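Local coordinates for single-stranded DNA-binding protein DdrB (Deinococcus radiodurans, PDB 4HQB), which binds single-stranded DNA and probably contributes to the DNA damage response, at a contact of chain A with DNA. Numbering follows the deposited sequence.

Sites 1 and 2 lie about 25 Å apart, measured between the centres of their C-alpha atoms, and have no residue in common. They are close in sequence: site 2 uses the hairpin of strands 76-81 and 84-91 with Lys112 added, and site 1 uses the following strands 94-96 and 99-101 with Arg136 added. Site 1 holds two unpaired thymidine nucleotides, DT3 and DT4 of chain B, and site 2 holds one, DT4 of chain C. One subunit therefore offers two DNA-contacting patches, repeated through the five copies of the assembly; the structure alone does not show whether one continuous strand would join them.

Site 1: a contact of chain A with DNA. Residues 94, 99, 101, 136. With nucleotides of chain B.
With CG anti to the backbone N (chi1 -174°), Leu99 points its two methyls at different nucleotides, while Leu101, its CG beside the backbone N (chi1 -59°), does the same from further along strand 99-101. The forked ends together form a wedge between the unpaired bases DT3 and DT4 of chain B, which therefore do not stack on each other. On the DT4 side, Leu101 CD1 lies over the pyrimidine face in a CH-pi contact, 3.5 Å from ring carbon C5. Leu99 CD2 lies on the same side but beyond the rim, beside C2, and also approaches the sugar oxygen O4' of DT4 at 3.3 Å. On the DT3 side, Leu101 CD2 sits 3.6 Å from C5, and Leu99 CD1 meets the same face near N3 and C2. Val94, on strand 94-96, adds a looser contact, its CG2 3.9 Å from the carbonyl oxygen O4 of DT4. Packing against base faces of this kind would be expected to read little of the sequence.

The polar grip comes from Arg136, whose chain bends at chi3, bringing the guanidinium edge to the DT3 phosphate. Its NH2 donates to OP2 of that phosphate at 2.9 Å, with 163° at the hydrogen and OP2 close to the guanidinium plane, so hydrogen bond and salt bridge coincide in one pair. A methionine in its place, lacking the guanidinium nitrogens, would probably leave the DT3 phosphate without its charged mate and the water at DT4 less firmly held. The other terminal nitrogen, NH1, passes beside the C7 methyl of DT4 and reaches this base indirectly. Because a water can donate or accept, the bridge is likely to discriminate only weakly between bases. In it, Arg136 NH1 lies 3.0 Å from water 1, and that water stands 3.2 Å from O4 of DT4.

Site 2: a contact of chain A with DNA. Residues 78, 83, 85, 87, 112. With nucleotides of chain C.
A beta-hairpin, made of strands 76-81 and 84-91 with Gly83 in the connecting turn, presents one side of itself to the unpaired nucleotide DT4 of chain C. The central contact is small: the CB methyl of Ala85 rests over the pyrimidine face in a CH-pi contact, 3.5 Å from ring carbon C2. Leu78, from the neighbouring strand, approaches further out, where its CD2 lies 3.8 Å from C4, next to the carbonyl oxygen O4. Ala85 thus packs under the ring and Leu78 beside its O4 rim, both on the same side.

Arg87 comes to the base differently. Its chain bends at chi3 (-77°), which turns the guanidinium back towards the thymine and brings NH2 to the N3 and O4 edge of the base, nearly level with the ring, 3.4 Å from N3. N3 of thymine normally carries a hydrogen and offers NH2 no acceptor, so this is proximity, with at most a possible electrostatic attraction to O4. The other Leu78 methyl, CD1, lies 4.0 Å above the plane of the Arg87 guanidinium, offset towards its rim, and may help limit its movement.

At the sugar, the backbone oxygen of Gly83 packs 3.6 Å from C4' of DT4. Lys112 reaches in from a loop, its chain extended beyond CG, and the hydrogen bond from NZ to O3' of DT4, at 3.3 Å, is weak. With no strong polar bond to the base among these contacts, recognition here appears to rest mainly on shape and face packing. In the fold, the site lies across the paired strands near the hairpin turn, with Lys112 extending from the loop after strand 104-110.

Site 1: a contact of chain A with DNA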
loop_
_atom_site.group_PDB
_atom_site.type_symbol
_atom_site.label_atom_id
_atom_site.label_comp_id
_atom_site.label_asym_id
_atom_site.label_seq_id
_atom_site.Cartn_x
_atom_site.Cartn_y
_atom_site.Cartn_z
ATOM N N VAL A 94 20.164 -28.692 -1.768
ATOM C CA VAL A 94 19.174 -29.435 -1.004
ATOM C C VAL A 94 19.071 -30.844 -1.602
ATOM O O VAL A 94 19.027 -30.999 -2.823
ATOM C CB VAL A 94 17.801 -28.715 -1.014
ATOM C CG1 VAL A 94 16.722 -29.573 -0.376
ATOM C CG2 VAL A 94 17.902 -27.378 -0.305
ATOM N N LEU A 99 12.646 -33.148 -3.166
ATOM C CA LEU A 99 13.148 -31.817 -3.479
ATOM C C LEU A 99 14.649 -31.873 -3.657
ATOM O O LEU A 99 15.372 -32.239 -2.737
ATOM C CB LEU A 99 12.786 -30.802 -2.391
ATOM C CG LEU A 99 13.163 -29.352 -2.729
ATOM C CD1 LEU A 99 12.337 -28.856 -3.907
ATOM C CD2 LEU A 99 12.997 -28.443 -1.534
ATOM N N LEU A 101 17.593 -29.210 -5.073
ATOM C CA LEU A 101 17.986 -27.881 -5.550
ATOM C C LEU A 101 19.499 -27.800 -5.576
ATOM O O LEU A 101 20.158 -28.398 -4.733
ATOM C CB LEU A 101 17.447 -26.780 -4.628
ATOM C CG LEU A 101 15.928 -26.708 -4.445
ATOM C CD1 LEU A 101 15.550 -25.751 -3.313
ATOM C CD2 LEU A 101 15.230 -26.327 -5.740
ATOM N N ARG A 136 20.251 -18.677 -7.723
ATOM C CA ARG A 136 20.186 -20.139 -7.858
ATOM C C ARG A 136 19.706 -20.603 -9.244
ATOM O O ARG A 136 18.719 -20.083 -9.775
ATOM C CB ARG A 136 19.258 -20.740 -6.797
ATOM C CG ARG A 136 19.438 -22.233 -6.601
ATOM C CD ARG A 136 18.454 -22.782 -5.562
ATOM N NE ARG A 136 17.093 -22.539 -6.022
ATOM C CZ ARG A 136 16.163 -21.869 -5.347
ATOM N NH1 ARG A 136 16.418 -21.397 -4.130
ATOM N NH2 ARG A 136 14.965 -21.686 -5.895
ATOM P P DT B 3 13.124 -21.985 -9.155
ATOM O OP1 DT B 3 12.735 -20.715 -9.796
ATOM O OP2 DT B 3 14.510 -22.228 -8.722
ATOM O "O5'" DT B 3 12.200 -22.196 -7.865
ATOM C "C5'" DT B 3 10.859 -21.814 -7.935
ATOM C "C4'" DT B 3 10.041 -22.705 -7.020
ATOM O "O4'" DT B 3 10.048 -24.087 -7.485
ATOM C "C3'" DT B 3 10.534 -22.720 -5.576
ATOM O "O3'" DT B 3 9.356 -22.680 -4.799
ATOM C "C2'" DT B 3 11.267 -24.066 -5.459
ATOM C "C1'" DT B 3 10.416 -24.926 -6.406
ATOM N N1 DT B 3 11.096 -26.121 -6.962
ATOM C C2 DT B 3 10.580 -27.376 -6.652
ATOM O O2 DT B 3 9.616 -27.585 -5.939
ATOM N N3 DT B 3 11.253 -28.419 -7.208
ATOM C C4 DT B 3 12.360 -28.353 -8.013
ATOM O O4 DT B 3 12.886 -29.359 -8.441
ATOM C C5 DT B 3 12.857 -27.036 -8.313
ATOM C C7 DT B 3 14.075 -26.925 -9.195
ATOM C C6 DT B 3 12.213 -25.972 -7.774
ATOM P P DT B 4 9.414 -22.471 -3.209
ATOM O OP1 DT B 4 8.017 -22.189 -2.821
ATOM O OP2 DT B 4 10.491 -21.515 -2.861
ATOM O "O5'" DT B 4 9.872 -23.898 -2.630
ATOM C "C5'" DT B 4 9.012 -25.047 -2.717
ATOM C "C4'" DT B 4 9.240 -26.006 -1.561
ATOM O "O4'" DT B 4 10.663 -26.179 -1.336
ATOM C "C3'" DT B 4 8.691 -25.533 -0.221
ATOM O "O3'" DT B 4 8.219 -26.664 0.503
ATOM C "C2'" DT B 4 9.920 -24.907 0.447
ATOM C "C1'" DT B 4 10.980 -25.908 0.020
ATOM N N1 DT B 4 12.386 -25.407 0.049
ATOM C C2 DT B 4 13.348 -26.002 0.857
ATOM O O2 DT B 4 13.101 -26.934 1.587
ATOM N N3 DT B 4 14.614 -25.460 0.784
ATOM C C4 DT B 4 15.001 -24.387 -0.005
ATOM O O4 DT B 4 16.154 -23.951 -0.004
ATOM C C5 DT B 4 13.943 -23.817 -0.826
ATOM C C7 DT B 4 14.197 -22.659 -1.737
ATOM C C6 DT B 4 12.713 -24.349 -0.763
HETATM O O HOH W 1 18.148 -22.603 -2.057
#

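Site 2: a contact of chain A with DNA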
loop_
_atom_site.group_PDB
_atom_site.type_symbol
_atom_site.label_atom_id
_atom_site.label_comp_id
_atom_site.label_asym_id
_atom_site.label_seq_id
_atom_site.Cartn_x
_atom_site.Cartn_y
_atom_site.Cartn_z
ATOM N N LEU A 78 29.925 -6.054 0.735
ATOM C CA LEU A 78 28.564 -5.912 1.237
ATOM C C LEU A 78 27.648 -5.310 0.188
ATOM O O LEU A 78 28.096 -4.593 -0.709
ATOM C CB LEU A 78 28.553 -5.012 2.473
ATOM C CG LEU A 78 28.645 -5.661 3.859
ATOM C CD1 LEU A 78 29.482 -6.917 3.830
ATOM C CD2 LEU A 78 29.210 -4.673 4.882
ATOM N N GLY A 83 19.492 1.610 3.256
ATOM C CA GLY A 83 20.104 1.818 4.566
ATOM C C GLY A 83 20.342 0.536 5.372
ATOM O O GLY A 83 20.531 0.574 6.588
ATOM N N ALA A 85 22.644 -3.120 5.489
ATOM C CA ALA A 85 23.763 -3.875 4.920
ATOM C C ALA A 85 23.420 -5.364 4.779
ATOM O O ALA A 85 23.011 -5.999 5.751
ATOM C CB ALA A 85 25.024 -3.698 5.769
ATOM N N ARG A 87 24.843 -9.262 3.471
ATOM C CA ARG A 87 26.073 -10.045 3.331
ATOM C C ARG A 87 25.909 -11.240 2.380
ATOM O O ARG A 87 24.867 -11.885 2.364
ATOM C CB ARG A 87 26.528 -10.539 4.713
ATOM C CG ARG A 87 28.011 -10.383 4.991
ATOM C CD ARG A 87 28.343 -10.579 6.475
ATOM N NE ARG A 87 27.981 -9.407 7.260
ATOM C CZ ARG A 87 28.849 -8.494 7.692
ATOM N NH1 ARG A 87 30.142 -8.619 7.417
ATOM N NH2 ARG A 87 28.425 -7.448 8.396
ATOM N N LYS A 112 15.700 -7.262 12.270
ATOM C CA LYS A 112 15.746 -6.298 13.367
ATOM C C LYS A 112 14.355 -6.164 13.957
ATOM O O LYS A 112 13.356 -6.554 13.325
ATOM C CB LYS A 112 16.245 -4.937 12.871
ATOM C CG LYS A 112 17.617 -5.020 12.201
ATOM C CD LYS A 112 18.018 -3.717 11.517
ATOM C CE LYS A 112 19.401 -3.849 10.864
ATOM N NZ LYS A 112 19.711 -2.766 9.878
ATOM P P DT C 4 26.157 2.190 7.987
ATOM O OP1 DT C 4 25.338 3.430 7.805
ATOM O OP2 DT C 4 27.380 2.126 8.834
ATOM O "O5'" DT C 4 25.173 1.071 8.563
ATOM C "C5'" DT C 4 23.786 1.112 8.283
ATOM C "C4'" DT C 4 23.204 -0.133 8.895
ATOM O "O4'" DT C 4 23.994 -1.217 8.385
ATOM C "C3'" DT C 4 23.325 -0.197 10.418
ATOM O "O3'" DT C 4 22.179 -0.820 10.912
ATOM C "C2'" DT C 4 24.521 -1.109 10.669
ATOM C "C1'" DT C 4 24.433 -2.020 9.453
ATOM N N1 DT C 4 25.742 -2.564 9.088
ATOM C C2 DT C 4 25.913 -3.921 9.188
ATOM O O2 DT C 4 25.022 -4.665 9.556
ATOM N N3 DT C 4 27.163 -4.363 8.848
ATOM C C4 DT C 4 28.222 -3.588 8.417
ATOM O O4 DT C 4 29.314 -4.049 8.127
ATOM C C5 DT C 4 27.975 -2.183 8.335
ATOM C C7 DT C 4 29.092 -1.301 7.877
ATOM C C6 DT C 4 26.755 -1.724 8.671
#